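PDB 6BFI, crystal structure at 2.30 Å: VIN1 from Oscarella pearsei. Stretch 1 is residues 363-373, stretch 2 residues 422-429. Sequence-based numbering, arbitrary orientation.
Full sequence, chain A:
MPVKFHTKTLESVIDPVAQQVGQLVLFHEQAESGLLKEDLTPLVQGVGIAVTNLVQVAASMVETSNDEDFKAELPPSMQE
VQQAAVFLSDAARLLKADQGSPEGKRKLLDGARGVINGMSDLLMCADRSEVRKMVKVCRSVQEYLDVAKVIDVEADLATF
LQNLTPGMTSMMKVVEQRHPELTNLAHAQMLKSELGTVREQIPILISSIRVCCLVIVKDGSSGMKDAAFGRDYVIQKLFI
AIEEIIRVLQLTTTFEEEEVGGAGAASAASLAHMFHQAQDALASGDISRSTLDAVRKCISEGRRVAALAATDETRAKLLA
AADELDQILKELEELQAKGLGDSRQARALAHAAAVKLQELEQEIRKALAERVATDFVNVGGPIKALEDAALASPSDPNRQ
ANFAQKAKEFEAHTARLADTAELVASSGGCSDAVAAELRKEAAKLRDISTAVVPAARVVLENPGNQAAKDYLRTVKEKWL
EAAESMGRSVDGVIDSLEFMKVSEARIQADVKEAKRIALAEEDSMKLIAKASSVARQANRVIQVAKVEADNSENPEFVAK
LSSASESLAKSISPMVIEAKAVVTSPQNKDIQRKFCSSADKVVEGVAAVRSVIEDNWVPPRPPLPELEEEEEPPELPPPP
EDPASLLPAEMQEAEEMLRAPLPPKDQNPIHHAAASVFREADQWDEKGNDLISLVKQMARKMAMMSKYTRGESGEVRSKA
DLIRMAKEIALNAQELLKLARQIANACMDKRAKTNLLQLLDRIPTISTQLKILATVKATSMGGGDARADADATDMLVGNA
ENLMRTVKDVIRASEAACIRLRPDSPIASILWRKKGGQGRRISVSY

Stretch 1 (363-373) EIRKALAERVA
Stretch 2, residues 422-429: ELVASSGG

Two nearly antiparallel helices meet here in a small, mainly apolar packing contact, centred on Leu368 and crossed by no hydrogen bond. Residues 363-373 are helical throughout (phi/psi near -64/-40); the second stretch begins within a second helix; Ser427 has phi/psi -140/12, Gly428 -92/7 and Gly429 66/25, whose positive phi favours glycine. The axes approach to 10.4 Å with 162° between their directions, burying 326 Å² in total. In register, Leu368 CA lies 6.6 Å from Val424 CA.

Leu368 points toward the second stretch, with chi1 at -94°, between wells, and chi2 p. Its branches diverge: CD1 meets Leu423 CD2 at 4.1 Å, whereas CD2 lies 3.9 Å from Val424 CA, 3.5 Å from Ser427 O and 3.7 Å from Gly428 CA. Gly428 offers its CA as packing surface; an ideal CB would clash with Val424 O of its own stretch, at 2.6 Å, so glycine suits the backbone here.

One turn on, Val372 (t) brings CG2 to 4.1 Å from CG2 of Val424 (t), compact branched side chains filling the space beside the leucine. Leu423 (t, p) also lays CD2 over one face of the Arg371 guanidinium, 3.8 Å from NH1; Arg371 (m, m, m) folds so that this flat group accepts an apolar neighbour while its nitrogens hydrogen-bond elsewhere in the structure.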

# COMPACT_ATOMS: atom_id res chain seq x y z
N GLU A 363 -10.40 -17.12 15.94
CA GLU A 363 -10.21 -16.55 17.27
C GLU A 363 -9.14 -15.46 17.27
O GLU A 363 -9.20 -14.54 18.09
CB GLU A 363 -9.85 -17.65 18.27
CG GLU A 363 -10.75 -17.70 19.51
CD GLU A 363 -12.19 -18.04 19.18
OE1 GLU A 363 -12.95 -17.14 18.75
OE2 GLU A 363 -12.58 -19.21 19.36
N ILE A 364 -8.16 -15.55 16.37
CA ILE A 364 -7.20 -14.46 16.20
C ILE A 364 -7.92 -13.21 15.72
O ILE A 364 -7.72 -12.10 16.25
CB ILE A 364 -6.07 -14.88 15.25
CG1 ILE A 364 -5.15 -15.89 15.94
CG2 ILE A 364 -5.29 -13.67 14.78
CD1 ILE A 364 -4.01 -16.37 15.07
N ARG A 365 -8.78 -13.36 14.71
CA ARG A 365 -9.58 -12.23 14.25
C ARG A 365 -10.44 -11.67 15.38
O ARG A 365 -10.57 -10.44 15.52
CB ARG A 365 -10.45 -12.63 13.06
CG ARG A 365 -9.66 -12.87 11.79
CD ARG A 365 -10.55 -12.76 10.57
NE ARG A 365 -11.45 -13.90 10.43
CZ ARG A 365 -11.17 -14.99 9.74
NH1 ARG A 365 -10.00 -15.09 9.11
NH2 ARG A 365 -12.04 -15.98 9.67
N LYS A 366 -11.02 -12.55 16.20
CA LYS A 366 -11.84 -12.08 17.31
C LYS A 366 -11.01 -11.32 18.33
O LYS A 366 -11.47 -10.32 18.91
CB LYS A 366 -12.56 -13.27 17.96
CG LYS A 366 -13.69 -12.87 18.90
CD LYS A 366 -14.66 -14.03 19.12
CE LYS A 366 -15.97 -13.56 19.72
NZ LYS A 366 -17.02 -14.63 19.72
N ALA A 367 -9.77 -11.76 18.57
CA ALA A 367 -8.91 -11.07 19.52
C ALA A 367 -8.54 -9.68 19.01
O ALA A 367 -8.55 -8.71 19.78
CB ALA A 367 -7.66 -11.89 19.80
N LEU A 368 -8.23 -9.56 17.72
CA LEU A 368 -7.93 -8.24 17.17
C LEU A 368 -9.15 -7.33 17.23
O LEU A 368 -9.04 -6.15 17.61
CB LEU A 368 -7.42 -8.36 15.73
CG LEU A 368 -5.90 -8.41 15.58
CD1 LEU A 368 -5.32 -9.61 16.33
CD2 LEU A 368 -5.51 -8.44 14.11
N ALA A 369 -10.33 -7.86 16.88
CA ALA A 369 -11.55 -7.07 16.99
C ALA A 369 -11.82 -6.66 18.43
O ALA A 369 -12.41 -5.60 18.68
CB ALA A 369 -12.74 -7.84 16.43
N GLU A 370 -11.39 -7.48 19.40
CA GLU A 370 -11.58 -7.12 20.80
C GLU A 370 -10.63 -6.00 21.22
O GLU A 370 -11.03 -5.06 21.92
CB GLU A 370 -11.38 -8.35 21.69
CG GLU A 370 -12.12 -8.29 23.01
CD GLU A 370 -11.75 -9.42 23.95
OE1 GLU A 370 -10.59 -9.89 23.88
OE2 GLU A 370 -12.61 -9.83 24.75
N ARG A 371 -9.36 -6.09 20.79
CA ARG A 371 -8.42 -5.00 21.04
C ARG A 371 -8.95 -3.69 20.46
O ARG A 371 -8.87 -2.64 21.11
CB ARG A 371 -7.06 -5.32 20.44
CG ARG A 371 -6.13 -6.09 21.37
CD ARG A 371 -5.57 -5.20 22.47
NE ARG A 371 -4.70 -4.15 21.93
CZ ARG A 371 -3.39 -4.28 21.74
NH1 ARG A 371 -2.79 -5.42 22.04
NH2 ARG A 371 -2.69 -3.27 21.25
N VAL A 372 -9.51 -3.73 19.25
CA VAL A 372 -10.07 -2.52 18.66
C VAL A 372 -11.28 -2.04 19.46
O VAL A 372 -11.42 -0.84 19.73
CB VAL A 372 -10.42 -2.76 17.19
CG1 VAL A 372 -11.14 -1.55 16.61
CG2 VAL A 372 -9.16 -3.06 16.41
N ALA A 373 -12.15 -2.96 19.87
CA ALA A 373 -13.32 -2.58 20.65
C ALA A 373 -12.93 -1.92 21.97
O ALA A 373 -13.66 -1.06 22.48
CB ALA A 373 -14.21 -3.79 20.91
N GLU A 422 -0.55 -1.15 15.01
CA GLU A 422 0.56 -2.01 14.61
C GLU A 422 0.17 -3.49 14.67
O GLU A 422 0.55 -4.27 13.78
CB GLU A 422 1.78 -1.75 15.49
CG GLU A 422 2.93 -2.71 15.26
CD GLU A 422 3.47 -2.65 13.84
OE1 GLU A 422 3.60 -1.52 13.30
OE2 GLU A 422 3.75 -3.72 13.26
N LEU A 423 -0.58 -3.89 15.70
CA LEU A 423 -1.02 -5.27 15.80
C LEU A 423 -1.92 -5.65 14.63
O LEU A 423 -1.76 -6.70 14.02
CB LEU A 423 -1.75 -5.50 17.13
CG LEU A 423 -2.36 -6.89 17.31
CD1 LEU A 423 -1.28 -7.96 17.32
CD2 LEU A 423 -3.20 -6.97 18.57
N VAL A 424 -2.89 -4.78 14.32
CA VAL A 424 -3.77 -5.03 13.18
C VAL A 424 -2.97 -5.13 11.89
O VAL A 424 -3.22 -6.00 11.05
CB VAL A 424 -4.86 -3.94 13.10
CG1 VAL A 424 -5.51 -3.94 11.73
CG2 VAL A 424 -5.89 -4.15 14.19
N ALA A 425 -1.99 -4.24 11.72
CA ALA A 425 -1.17 -4.27 10.52
C ALA A 425 -0.33 -5.54 10.44
O ALA A 425 0.00 -6.00 9.34
CB ALA A 425 -0.27 -3.04 10.46
N SER A 426 0.02 -6.13 11.58
CA SER A 426 0.87 -7.31 11.59
C SER A 426 0.10 -8.63 11.57
O SER A 426 0.68 -9.65 11.20
CB SER A 426 1.78 -7.30 12.82
OG SER A 426 2.81 -6.33 12.69
N SER A 427 -1.18 -8.63 11.95
CA SER A 427 -1.91 -9.88 12.08
C SER A 427 -3.35 -9.81 11.58
O SER A 427 -4.12 -10.74 11.85
CB SER A 427 -1.92 -10.34 13.55
OG SER A 427 -0.60 -10.48 14.05
N GLY A 428 -3.72 -8.77 10.85
CA GLY A 428 -5.09 -8.62 10.42
C GLY A 428 -5.42 -9.19 9.07
O GLY A 428 -6.54 -9.00 8.58
N GLY A 429 -4.48 -9.90 8.44
CA GLY A 429 -4.73 -10.45 7.12
C GLY A 429 -4.92 -9.42 6.03
O GLY A 429 -5.57 -9.72 5.03